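Local atomic coordinates of hyaluronidase (Thermobaculum terrenum, PDB entry 5DIY), a protein that probably acts as an O-GlcNAc hydrolase of glycoside hydrolase family 84, removing N-acetylglucosamine from modified proteins. Residues L220-P225 and V252-N257; G8-F13 and A37-P42; K329-D334 and L344-E349; D384-A389 and N443-V448. All blocks are in the same frame, centred on the assembly; numbering follows the deposited sequence.

Contact 1 of 4, residues L220-P225 and V252-N257; sequences LWDNYP and VGIYAN. With NAG (2-acetamido-2-deoxy-beta-D-glucopyranose), chain E.
L220 bonds to the facing segment through both polar atoms of its backbone: its N donates to G253 O (2.8 Å) and its O accepts from Y255 N (2.7 Å). D222 repeats the scheme two residues on, with D222 N to Y255 O at 2.8 Å and D222 O receiving N257 N at 2.9 Å. All four N-H...O angles lie between 164° and 168°, and the CA hydrogens of I254 and A256 lean on L220 O and D222 O as second, weaker partners. The N257 amide divides its atoms: OD1 takes the backbone N of G12, while ND2 lies 3.1 Å from NAG O4, in keeping with its place in the N-acetylglucosamine site. This parallel pairing joins strands 218-222 and 251-256, the last two of the eight-stranded TIM barrel, and the sugar sits at their C-terminal ends. The W221 indole turns one face to the acetyl methyl, NAG C8 standing 3.4 Å above the ring plane, over its centre, in a CH-pi arrangement. At the indole edge, N257 ND2 lies in plane, 3.7 Å from W221 NE1, its amide steeply turned to the ring. F191, edge-to-face, and F117 also pack on the indole. An alanine at W221 would probably leave the acetyl group without its flat support and open a gap beside F191 and F117. On the reverse face of the sheet L220 and I254 point the same way, side by side, L220 CB touching I254 CG2 at 3.8 Å. I254 CG2 also meets D222 CB, whose carboxylate turns to Y240 and R243, and F272 of helix 262-277 packs on I254 and A256.

Contact 2 of 4, residues G8-F13 and A37-P42; sequences GIIEGF and AYIYAP. With NAG (2-acetamido-2-deoxy-beta-D-glucopyranose), chain E.
E11 OE1 is gripped twice, by the hydroxyl of Y38, whose OH donates to it at 2.8 Å, and by R23, which forms a salt bridge through NE. The pair belongs to the first beta-alpha-beta unit of the TIM barrel: strands 8-11 and 37-40 run parallel, 9° apart, and R23 comes from the connecting helix 20-32. E11 holds CG anti to its backbone N (chi1 -175°) and runs on extended, and Y38 OH meets OE1 on the anti side, 35° out of the carboxylate plane. The other oxygen, OE2, takes the backbone N of W18. A phenylalanine in place of Y38 would probably leave E11 OE1 without one of its two partners, with R23 and W18 still holding the carboxylate. The backbones are joined by I9 N to A37 O (2.9 Å), I39 N to I9 O (3.0 Å) and E11 N to I39 O. On the sheet face away from E11 and Y38, I10 and I39 cross obliquely, I10 CD1 reaching I39 CG2 at 3.8 Å, beside Y255 of the neighbouring strand. Past the strand end, G12 CA lies 3.3 Å from A41 O, and the G12 carbonyl O accepts a 2.6 Å hydrogen bond from NAG O3.

Contact 3 of 4, residues K329-D334 and L344-E349; sequences KKVQED and LRTLRE
K330 and T346 reach toward each other tip to tip, and K330 NZ donates to T346 OG1 at 2.9 Å. Next to this polar bridge V331 and T346 run past one another, oppositely directed, V331 CG2 meeting T346 CG2 at 3.8 Å. The threonine thus serves both sides of the contact: its hydroxyl takes the lysine, its methyl the valine. V331 is buried, and the same CG2 also lies 4.0 Å from T346 CB. These side chains join helices 322-336 and 340-362, an antiparallel helical hairpin whose axes here lie 9.6 Å apart at an angle of 149°. The two backbones come nearest at V331 and T346, with 7.0 Å between their CA atoms.

In the second shell, D334 sits one helical turn beyond K330 and forms a salt bridge with it, D334 OD2 meeting K330 NZ at 2.6 Å through its syn lone pair. K330 NZ thus has a partner on each helix, T346 OG1 and D334 OD2. D334 OD1 is taken by NE of R339, from the turn between the helices, and the two positive neighbours would probably help keep this buried carboxylate ionised. T346 has OG1 beside its backbone N (chi1 -57°), and the hydroxyl also bonds to Q342 O, one turn back. R345 NH2 is 6.0 Å from K330 NZ, a like charge whose repulsion D334 probably offsets. K330 lies at the solvent-exposed margin; toward the interior, L347 packs on F328 of the first helix and on F444 of helix 440-451.

Contact 4 of 4, residues D384-A389 and N443-V448; sequences DYLDQA and NFLQQV
A389 and L445 supply the closest of the aliphatic contacts around the alanine, A389 CB lying 3.6 Å from L445 CD2. The same methyl meets V448 CG2 at 3.9 Å, which places A389 against two successive turns of the facing helix. L445 uses both branches against 384-389. CD1 touches Y385 CB at 3.5 Å, while CD2, besides reaching A389, also comes near Y385 O and approaches L386 CD2 at 4.4 Å.

The segments belong to helices 373-398 and 440-451 of the C-terminal helical bundle. They run in the same general direction, with axes 10.4 Å apart at closest and crossing at 29°. Their backbones come nearest at A389 and V448, whose CA atoms are 6.8 Å apart, consistent with the small side chain of A389.

Aromatic contacts flank this aliphatic centre. L386 and F444 cross at about a right angle, and L386 CD2 lies 3.6 Å from F444 CD2. A389 CB also comes up to F444 CE2 at 4.3 Å. F444 has CG anti to its backbone N (chi1 178°); V448 CG2, one turn on, stands over one face of the ring, offset toward the rim. F444 also stacks with F328 of helix 322-336. Y385 behaves differently: its CB takes part in the interface, but the ring leads away, with L445 CD1 near its plane at the edge, toward Y421 and V425 of helix 412-428. L386 additionally packs on I351 and M354 of helix 340-362.

Overall arrangement
From the N terminus, contact 2 closes first, bringing strand 37-40 beside strand 6-11 after the excursion through helix 20-32. Contact 1 follows, spanning a largely irregular 26-residue connection between the last two barrel strands. Strand 251-256 also pairs with 6-11, so contacts 1 and 2 touch, their centres 9 Å apart, and the barrel is closed beside the sugar. Contact 3 then closes a helical hairpin across a short turn, and contact 4 spans 53 residues, including helix 412-428. These two meet through Q332, L347, L386 and F444 within the helical bundle, centres 12 Å apart. All four contacts lie in series, none nested or crossing; contacts 2 and 3 are about 46 Å apart between centres.

Contact 1 of 4, residues L220-P225 and V252-N257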
# COMPACT_ATOMS: atom_id res chain seq x y z
N LEU C 220 -13.42 -6.61 6.12
CA LEU C 220 -12.08 -6.62 5.56
C LEU C 220 -11.34 -5.32 5.88
O LEU C 220 -11.83 -4.23 5.57
CB LEU C 220 -12.09 -6.85 4.05
CG LEU C 220 -12.20 -8.30 3.58
CD1 LEU C 220 -12.53 -8.30 2.09
CD2 LEU C 220 -10.91 -9.08 3.84
N TRP C 221 -10.19 -5.46 6.52
CA TRP C 221 -9.18 -4.41 6.63
C TRP C 221 -8.27 -4.71 5.46
O TRP C 221 -7.40 -5.57 5.55
CB TRP C 221 -8.43 -4.54 7.96
CG TRP C 221 -7.36 -3.52 8.25
CD1 TRP C 221 -6.46 -2.97 7.36
CD2 TRP C 221 -7.04 -2.96 9.52
NE1 TRP C 221 -5.63 -2.10 8.01
CE2 TRP C 221 -5.96 -2.07 9.33
CE3 TRP C 221 -7.57 -3.11 10.81
CZ2 TRP C 221 -5.40 -1.33 10.38
CZ3 TRP C 221 -7.01 -2.38 11.85
CH2 TRP C 221 -5.93 -1.50 11.63
N ASP C 222 -8.46 -4.01 4.34
CA ASP C 222 -7.70 -4.32 3.14
C ASP C 222 -6.50 -3.39 3.04
O ASP C 222 -6.66 -2.17 2.89
CB ASP C 222 -8.60 -4.23 1.90
CG ASP C 222 -8.14 -5.13 0.77
OD1 ASP C 222 -7.03 -5.70 0.84
OD2 ASP C 222 -8.90 -5.30 -0.21
N ASN C 223 -5.30 -3.95 3.15
CA ASN C 223 -4.06 -3.18 3.18
C ASN C 223 -3.56 -2.86 1.78
O ASN C 223 -2.51 -3.34 1.35
CB ASN C 223 -2.98 -3.91 3.99
CG ASN C 223 -3.20 -3.84 5.48
OD1 ASN C 223 -3.29 -4.87 6.16
ND2 ASN C 223 -3.25 -2.64 6.02
N TYR C 224 -4.35 -2.05 1.08
CA TYR C 224 -3.98 -1.46 -0.19
C TYR C 224 -4.81 -0.16 -0.29
O TYR C 224 -6.01 -0.22 -0.00
CB TYR C 224 -4.28 -2.40 -1.37
CG TYR C 224 -3.77 -1.82 -2.67
CD1 TYR C 224 -2.43 -1.98 -3.04
CD2 TYR C 224 -4.59 -1.06 -3.48
CE1 TYR C 224 -1.94 -1.41 -4.21
CE2 TYR C 224 -4.12 -0.50 -4.66
CZ TYR C 224 -2.79 -0.67 -5.01
OH TYR C 224 -2.33 -0.10 -6.17
N PRO C 225 -4.22 0.98 -0.67
CA PRO C 225 -2.87 1.12 -1.22
C PRO C 225 -1.69 1.33 -0.23
O PRO C 225 -0.60 1.61 -0.70
CB PRO C 225 -3.01 2.36 -2.12
CG PRO C 225 -4.08 3.16 -1.48
CD PRO C 225 -5.07 2.13 -1.03
N VAL C 252 -19.19 -8.30 5.40
CA VAL C 252 -20.11 -7.21 5.77
C VAL C 252 -19.64 -5.84 5.22
O VAL C 252 -20.46 -4.96 4.96
CB VAL C 252 -20.33 -7.14 7.31
CG1 VAL C 252 -19.09 -6.67 8.05
CG2 VAL C 252 -21.53 -6.26 7.66
N GLY C 253 -18.34 -5.67 5.05
CA GLY C 253 -17.79 -4.46 4.47
C GLY C 253 -16.28 -4.51 4.31
O GLY C 253 -15.64 -5.46 4.76
N ILE C 254 -15.73 -3.49 3.65
CA ILE C 254 -14.30 -3.39 3.42
C ILE C 254 -13.84 -1.98 3.74
O ILE C 254 -14.41 -1.02 3.23
CB ILE C 254 -13.90 -3.73 1.96
CG1 ILE C 254 -14.57 -5.04 1.50
CG2 ILE C 254 -12.37 -3.81 1.83
CD1 ILE C 254 -14.20 -5.52 0.11
N TYR C 255 -12.81 -1.88 4.59
CA TYR C 255 -12.08 -0.63 4.80
C TYR C 255 -10.70 -0.73 4.15
O TYR C 255 -9.93 -1.65 4.45
CB TYR C 255 -11.93 -0.35 6.30
CG TYR C 255 -13.21 0.02 7.01
CD1 TYR C 255 -14.12 -0.97 7.39
CD2 TYR C 255 -13.49 1.34 7.34
CE1 TYR C 255 -15.29 -0.64 8.06
CE2 TYR C 255 -14.66 1.68 8.01
CZ TYR C 255 -15.56 0.69 8.37
OH TYR C 255 -16.71 1.02 9.04
N ALA C 256 -10.37 0.23 3.29
CA ALA C 256 -9.06 0.30 2.64
C ALA C 256 -8.11 1.11 3.50
O ALA C 256 -8.43 2.25 3.86
CB ALA C 256 -9.18 0.92 1.26
N ASN C 257 -6.96 0.54 3.85
CA ASN C 257 -5.88 1.30 4.48
C ASN C 257 -5.04 2.00 3.39
O ASN C 257 -4.34 1.32 2.62
CB ASN C 257 -5.00 0.38 5.35
CG ASN C 257 -4.14 1.15 6.35
OD1 ASN C 257 -4.31 2.36 6.53
ND2 ASN C 257 -3.23 0.46 7.00
C1 NAG E . -0.10 -4.11 9.77
C2 NAG E . -0.98 -3.10 10.53
C3 NAG E . -1.28 -1.81 9.75
C4 NAG E . -0.19 -1.55 8.72
C5 NAG E . -0.18 -2.70 7.72
C6 NAG E . 0.89 -2.54 6.64
C7 NAG E . -3.13 -4.29 10.24
C8 NAG E . -4.32 -4.85 10.98
N2 NAG E . -2.21 -3.72 11.02
O3 NAG E . -1.37 -0.72 10.67
O4 NAG E . -0.46 -0.34 8.01
O5 NAG E . -0.08 -3.98 8.34
O6 NAG E . 2.19 -2.34 7.19
O7 NAG E . -3.04 -4.36 9.03

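Contact 2 of 4, residues G8-F13 and A37-P42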
# COMPACT_ATOMS: atom_id res chain seq x y z
N GLY C 8 -15.54 1.76 3.15
CA GLY C 8 -14.76 2.65 3.99
C GLY C 8 -13.29 2.89 3.71
O GLY C 8 -12.66 2.20 2.90
N ILE C 9 -12.77 3.90 4.39
CA ILE C 9 -11.34 4.15 4.49
C ILE C 9 -10.98 4.01 5.96
O ILE C 9 -11.64 4.60 6.81
CB ILE C 9 -10.96 5.56 3.98
CG1 ILE C 9 -11.17 5.63 2.46
CG2 ILE C 9 -9.52 5.89 4.35
CD1 ILE C 9 -11.03 7.01 1.87
N ILE C 10 -9.93 3.25 6.24
CA ILE C 10 -9.34 3.21 7.58
C ILE C 10 -7.99 3.93 7.54
O ILE C 10 -7.06 3.48 6.87
CB ILE C 10 -9.20 1.77 8.17
CG1 ILE C 10 -8.45 1.81 9.52
CG2 ILE C 10 -8.49 0.80 7.21
CD1 ILE C 10 -8.70 0.60 10.39
N GLU C 11 -7.89 5.06 8.23
CA GLU C 11 -6.58 5.69 8.42
C GLU C 11 -5.88 4.90 9.53
O GLU C 11 -5.93 5.29 10.69
CB GLU C 11 -6.70 7.18 8.76
CG GLU C 11 -5.33 7.86 8.84
CD GLU C 11 -5.38 9.35 9.11
OE1 GLU C 11 -6.46 9.98 9.00
OE2 GLU C 11 -4.31 9.90 9.46
N GLY C 12 -5.27 3.78 9.15
CA GLY C 12 -4.67 2.82 10.08
C GLY C 12 -3.22 2.47 9.80
O GLY C 12 -2.73 1.43 10.26
N PHE C 13 -2.53 3.34 9.09
CA PHE C 13 -1.16 3.08 8.64
C PHE C 13 -0.15 3.61 9.65
O PHE C 13 -0.50 4.37 10.55
CB PHE C 13 -0.91 3.68 7.24
CG PHE C 13 -1.29 5.13 7.11
CD1 PHE C 13 -0.49 6.13 7.66
CD2 PHE C 13 -2.45 5.50 6.45
CE1 PHE C 13 -0.85 7.46 7.56
CE2 PHE C 13 -2.81 6.83 6.34
CZ PHE C 13 -2.01 7.81 6.90
N ALA C 37 -17.92 5.32 5.29
CA ALA C 37 -17.37 4.92 6.58
C ALA C 37 -15.90 5.28 6.71
O ALA C 37 -15.11 5.00 5.81
CB ALA C 37 -17.56 3.42 6.76
N TYR C 38 -15.53 5.89 7.84
CA TYR C 38 -14.15 6.25 8.13
C TYR C 38 -13.78 5.78 9.51
O TYR C 38 -14.53 6.02 10.46
CB TYR C 38 -13.98 7.77 8.04
CG TYR C 38 -12.66 8.27 8.57
CD1 TYR C 38 -11.49 8.18 7.80
CD2 TYR C 38 -12.57 8.87 9.83
CE1 TYR C 38 -10.28 8.66 8.28
CE2 TYR C 38 -11.36 9.33 10.32
CZ TYR C 38 -10.22 9.23 9.54
OH TYR C 38 -9.03 9.71 10.02
N ILE C 39 -12.61 5.15 9.64
CA ILE C 39 -12.06 4.79 10.94
C ILE C 39 -10.80 5.61 11.22
O ILE C 39 -9.84 5.60 10.44
CB ILE C 39 -11.73 3.28 11.05
CG1 ILE C 39 -13.02 2.45 11.02
CG2 ILE C 39 -10.98 2.99 12.35
CD1 ILE C 39 -12.81 0.99 10.68
N TYR C 40 -10.81 6.30 12.36
CA TYR C 40 -9.63 7.01 12.85
C TYR C 40 -8.76 6.04 13.63
O TYR C 40 -9.15 5.57 14.70
CB TYR C 40 -10.04 8.18 13.75
CG TYR C 40 -8.86 8.94 14.26
CD1 TYR C 40 -8.32 9.99 13.52
CD2 TYR C 40 -8.26 8.61 15.48
CE1 TYR C 40 -7.22 10.69 13.98
CE2 TYR C 40 -7.16 9.31 15.94
CZ TYR C 40 -6.64 10.35 15.19
OH TYR C 40 -5.55 11.06 15.63
N ALA C 41 -7.57 5.72 13.08
CA ALA C 41 -6.63 4.82 13.75
C ALA C 41 -5.15 4.97 13.34
O ALA C 41 -4.47 3.97 13.16
CB ALA C 41 -7.08 3.37 13.53
N PRO C 42 -4.64 6.22 13.20
CA PRO C 42 -3.24 6.34 12.80
C PRO C 42 -2.30 5.81 13.87
O PRO C 42 -2.41 6.20 15.04
CB PRO C 42 -3.06 7.85 12.60
CG PRO C 42 -4.11 8.48 13.44
CD PRO C 42 -5.28 7.54 13.39
C1 NAG E . -0.10 -4.11 9.77
C2 NAG E . -0.98 -3.10 10.53
C3 NAG E . -1.28 -1.81 9.75
C4 NAG E . -0.19 -1.55 8.72
C5 NAG E . -0.18 -2.70 7.72
C6 NAG E . 0.89 -2.54 6.64
C7 NAG E . -3.13 -4.29 10.24
C8 NAG E . -4.32 -4.85 10.98
N2 NAG E . -2.21 -3.72 11.02
O3 NAG E . -1.37 -0.72 10.67
O4 NAG E . -0.46 -0.34 8.01
O5 NAG E . -0.08 -3.98 8.34
O6 NAG E . 2.19 -2.34 7.19
O7 NAG E . -3.04 -4.36 9.03

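Contact 3 of 4, residues K329-D334 and L344-E349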
# COMPACT_ATOMS: atom_id res chain seq x y z
N LYS C 329 14.39 -7.98 -22.48
CA LYS C 329 14.61 -9.33 -22.98
C LYS C 329 14.48 -9.38 -24.52
O LYS C 329 15.31 -10.01 -25.21
CB LYS C 329 13.62 -10.31 -22.32
CG LYS C 329 13.73 -11.76 -22.78
CD LYS C 329 12.59 -12.60 -22.21
CE LYS C 329 12.35 -13.85 -23.04
NZ LYS C 329 13.50 -14.79 -22.99
N LYS C 330 13.47 -8.71 -25.06
CA LYS C 330 13.27 -8.63 -26.51
C LYS C 330 14.44 -7.92 -27.20
O LYS C 330 14.97 -8.41 -28.21
CB LYS C 330 11.94 -7.95 -26.82
CG LYS C 330 11.59 -7.88 -28.30
CD LYS C 330 11.96 -6.55 -28.93
CE LYS C 330 11.62 -6.54 -30.42
NZ LYS C 330 12.26 -5.38 -31.08
N VAL C 331 14.84 -6.77 -26.65
CA VAL C 331 15.97 -5.99 -27.17
C VAL C 331 17.27 -6.80 -27.15
O VAL C 331 18.02 -6.78 -28.13
CB VAL C 331 16.18 -4.66 -26.37
CG1 VAL C 331 17.51 -3.99 -26.72
CG2 VAL C 331 15.03 -3.69 -26.63
N GLN C 332 17.53 -7.50 -26.05
CA GLN C 332 18.74 -8.32 -25.95
C GLN C 332 18.72 -9.48 -26.96
O GLN C 332 19.76 -9.79 -27.56
CB GLN C 332 18.95 -8.84 -24.52
CG GLN C 332 19.42 -7.76 -23.55
CD GLN C 332 19.46 -8.23 -22.10
OE1 GLN C 332 19.12 -9.37 -21.78
NE2 GLN C 332 19.89 -7.34 -21.21
N GLU C 333 17.56 -10.09 -27.18
CA GLU C 333 17.46 -11.13 -28.22
C GLU C 333 17.73 -10.56 -29.62
O GLU C 333 18.44 -11.18 -30.40
CB GLU C 333 16.12 -11.88 -28.18
CG GLU C 333 16.09 -13.03 -29.19
CD GLU C 333 15.02 -14.06 -28.94
OE1 GLU C 333 13.86 -13.67 -28.69
OE2 GLU C 333 15.34 -15.27 -29.03
N ASP C 334 17.18 -9.39 -29.91
CA ASP C 334 17.48 -8.69 -31.17
C ASP C 334 18.99 -8.53 -31.38
O ASP C 334 19.51 -8.88 -32.44
CB ASP C 334 16.83 -7.30 -31.20
CG ASP C 334 15.35 -7.34 -31.55
OD1 ASP C 334 14.86 -8.36 -32.06
OD2 ASP C 334 14.69 -6.32 -31.31
N LEU C 344 17.93 -1.42 -31.43
CA LEU C 344 18.22 -0.00 -31.23
C LEU C 344 16.97 0.88 -31.40
O LEU C 344 16.77 1.81 -30.61
CB LEU C 344 19.34 0.48 -32.16
CG LEU C 344 20.76 -0.04 -31.86
CD1 LEU C 344 21.72 0.44 -32.94
CD2 LEU C 344 21.23 0.40 -30.48
N ARG C 345 16.15 0.56 -32.40
CA ARG C 345 14.90 1.29 -32.64
C ARG C 345 13.95 1.18 -31.45
O ARG C 345 13.40 2.18 -31.01
CB ARG C 345 14.19 0.79 -33.92
CG ARG C 345 12.84 1.46 -34.20
CD ARG C 345 12.35 1.26 -35.63
NE ARG C 345 12.41 -0.14 -36.07
CZ ARG C 345 11.53 -1.09 -35.77
NH1 ARG C 345 10.44 -0.85 -35.03
NH2 ARG C 345 11.73 -2.33 -36.23
N THR C 346 13.79 -0.04 -30.94
CA THR C 346 12.91 -0.31 -29.80
C THR C 346 13.36 0.48 -28.57
O THR C 346 12.54 1.10 -27.89
CB THR C 346 12.89 -1.81 -29.45
OG1 THR C 346 12.46 -2.55 -30.59
CG2 THR C 346 11.95 -2.10 -28.28
N LEU C 347 14.66 0.45 -28.30
CA LEU C 347 15.23 1.20 -27.18
C LEU C 347 15.02 2.71 -27.36
O LEU C 347 14.57 3.39 -26.43
CB LEU C 347 16.72 0.87 -27.03
CG LEU C 347 17.47 1.44 -25.82
CD1 LEU C 347 16.85 0.99 -24.51
CD2 LEU C 347 18.93 1.04 -25.90
N ARG C 348 15.32 3.21 -28.57
CA ARG C 348 15.13 4.63 -28.92
C ARG C 348 13.70 5.10 -28.71
O ARG C 348 13.47 6.12 -28.07
CB ARG C 348 15.53 4.87 -30.38
CG ARG C 348 15.39 6.32 -30.86
CD ARG C 348 15.59 6.46 -32.36
NE ARG C 348 16.91 5.95 -32.75
CZ ARG C 348 17.17 4.89 -33.53
NH1 ARG C 348 16.20 4.17 -34.10
NH2 ARG C 348 18.44 4.56 -33.77
N GLU C 349 12.75 4.36 -29.29
CA GLU C 349 11.32 4.68 -29.20
C GLU C 349 10.84 4.67 -27.74
O GLU C 349 10.05 5.53 -27.33
CB GLU C 349 10.48 3.70 -30.05
CG GLU C 349 10.62 3.87 -31.57
CD GLU C 349 9.95 2.77 -32.43
OE1 GLU C 349 9.59 1.68 -31.91
OE2 GLU C 349 9.79 2.99 -33.66

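Contact 4 of 4, residues D384-A389 and N443-V448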
# COMPACT_ATOMS: atom_id res chain seq x y z
N ASP C 384 17.46 8.99 -18.38
CA ASP C 384 18.77 9.56 -18.75
C ASP C 384 19.81 8.45 -18.93
O ASP C 384 20.63 8.52 -19.84
CB ASP C 384 19.29 10.54 -17.68
CG ASP C 384 18.49 11.83 -17.59
OD1 ASP C 384 17.85 12.25 -18.57
OD2 ASP C 384 18.51 12.45 -16.50
N TYR C 385 19.76 7.44 -18.07
CA TYR C 385 20.76 6.37 -18.10
C TYR C 385 20.54 5.43 -19.30
O TYR C 385 21.51 5.00 -19.94
CB TYR C 385 20.78 5.58 -16.79
CG TYR C 385 20.88 6.40 -15.52
CD1 TYR C 385 21.31 7.75 -15.53
CD2 TYR C 385 20.55 5.84 -14.29
CE1 TYR C 385 21.39 8.48 -14.35
CE2 TYR C 385 20.64 6.57 -13.11
CZ TYR C 385 21.05 7.89 -13.15
OH TYR C 385 21.13 8.61 -11.97
N LEU C 386 19.28 5.14 -19.61
CA LEU C 386 18.95 4.36 -20.81
C LEU C 386 19.43 5.03 -22.09
O LEU C 386 19.88 4.36 -23.02
CB LEU C 386 17.44 4.12 -20.92
CG LEU C 386 16.86 3.04 -20.01
CD1 LEU C 386 15.34 3.08 -20.06
CD2 LEU C 386 17.38 1.66 -20.40
N ASP C 387 19.32 6.36 -22.13
CA ASP C 387 19.82 7.17 -23.23
C ASP C 387 21.33 6.96 -23.46
O ASP C 387 21.78 6.82 -24.59
CB ASP C 387 19.52 8.66 -22.96
CG ASP C 387 19.37 9.48 -24.23
OD1 ASP C 387 19.38 8.92 -25.35
OD2 ASP C 387 19.22 10.71 -24.09
N GLN C 388 22.09 6.90 -22.37
CA GLN C 388 23.52 6.58 -22.44
C GLN C 388 23.79 5.12 -22.84
O GLN C 388 24.79 4.85 -23.50
CB GLN C 388 24.22 6.94 -21.13
CG GLN C 388 24.20 8.44 -20.84
CD GLN C 388 24.96 9.25 -21.88
OE1 GLN C 388 26.02 8.84 -22.33
NE2 GLN C 388 24.40 10.39 -22.27
N ALA C 389 22.92 4.19 -22.44
CA ALA C 389 23.01 2.80 -22.93
C ALA C 389 22.81 2.72 -24.45
O ALA C 389 23.50 1.95 -25.12
CB ALA C 389 22.00 1.90 -22.22
N ASN C 443 19.15 -3.70 -13.92
CA ASN C 443 19.73 -4.96 -14.40
C ASN C 443 20.08 -4.89 -15.89
O ASN C 443 21.08 -5.46 -16.31
CB ASN C 443 18.80 -6.16 -14.13
CG ASN C 443 18.57 -6.43 -12.64
OD1 ASN C 443 19.35 -6.04 -11.77
ND2 ASN C 443 17.47 -7.11 -12.34
N PHE C 444 19.27 -4.17 -16.67
CA PHE C 444 19.58 -3.95 -18.08
C PHE C 444 20.88 -3.16 -18.23
O PHE C 444 21.75 -3.55 -19.00
CB PHE C 444 18.43 -3.24 -18.81
CG PHE C 444 18.72 -2.95 -20.26
CD1 PHE C 444 18.82 -3.99 -21.18
CD2 PHE C 444 18.87 -1.64 -20.71
CE1 PHE C 444 19.08 -3.74 -22.52
CE2 PHE C 444 19.14 -1.37 -22.05
CZ PHE C 444 19.25 -2.42 -22.96
N LEU C 445 21.00 -2.07 -17.49
CA LEU C 445 22.21 -1.23 -17.52
C LEU C 445 23.47 -1.97 -17.07
O LEU C 445 24.54 -1.83 -17.68
CB LEU C 445 21.99 0.06 -16.71
CG LEU C 445 20.94 1.01 -17.30
CD1 LEU C 445 20.60 2.15 -16.35
CD2 LEU C 445 21.38 1.55 -18.66
N GLN C 446 23.34 -2.78 -16.02
CA GLN C 446 24.46 -3.61 -15.56
C GLN C 446 24.92 -4.58 -16.65
O GLN C 446 26.11 -4.83 -16.81
CB GLN C 446 24.08 -4.39 -14.30
CG GLN C 446 25.22 -5.17 -13.65
CD GLN C 446 26.27 -4.27 -13.01
OE1 GLN C 446 25.96 -3.47 -12.14
NE2 GLN C 446 27.51 -4.40 -13.45
N GLN C 447 23.96 -5.12 -17.41
CA GLN C 447 24.26 -6.03 -18.50
C GLN C 447 24.92 -5.30 -19.68
O GLN C 447 25.76 -5.90 -20.37
CB GLN C 447 22.99 -6.80 -18.93
CG GLN C 447 23.23 -7.94 -19.92
CD GLN C 447 24.33 -8.90 -19.52
OE1 GLN C 447 25.22 -9.23 -20.31
NE2 GLN C 447 24.29 -9.35 -18.28
N VAL C 448 24.58 -4.03 -19.91
CA VAL C 448 25.35 -3.19 -20.86
C VAL C 448 26.82 -3.16 -20.45
O VAL C 448 27.70 -3.36 -21.29
CB VAL C 448 24.82 -1.73 -20.96
CG1 VAL C 448 25.67 -0.91 -21.93
CG2 VAL C 448 23.35 -1.71 -21.37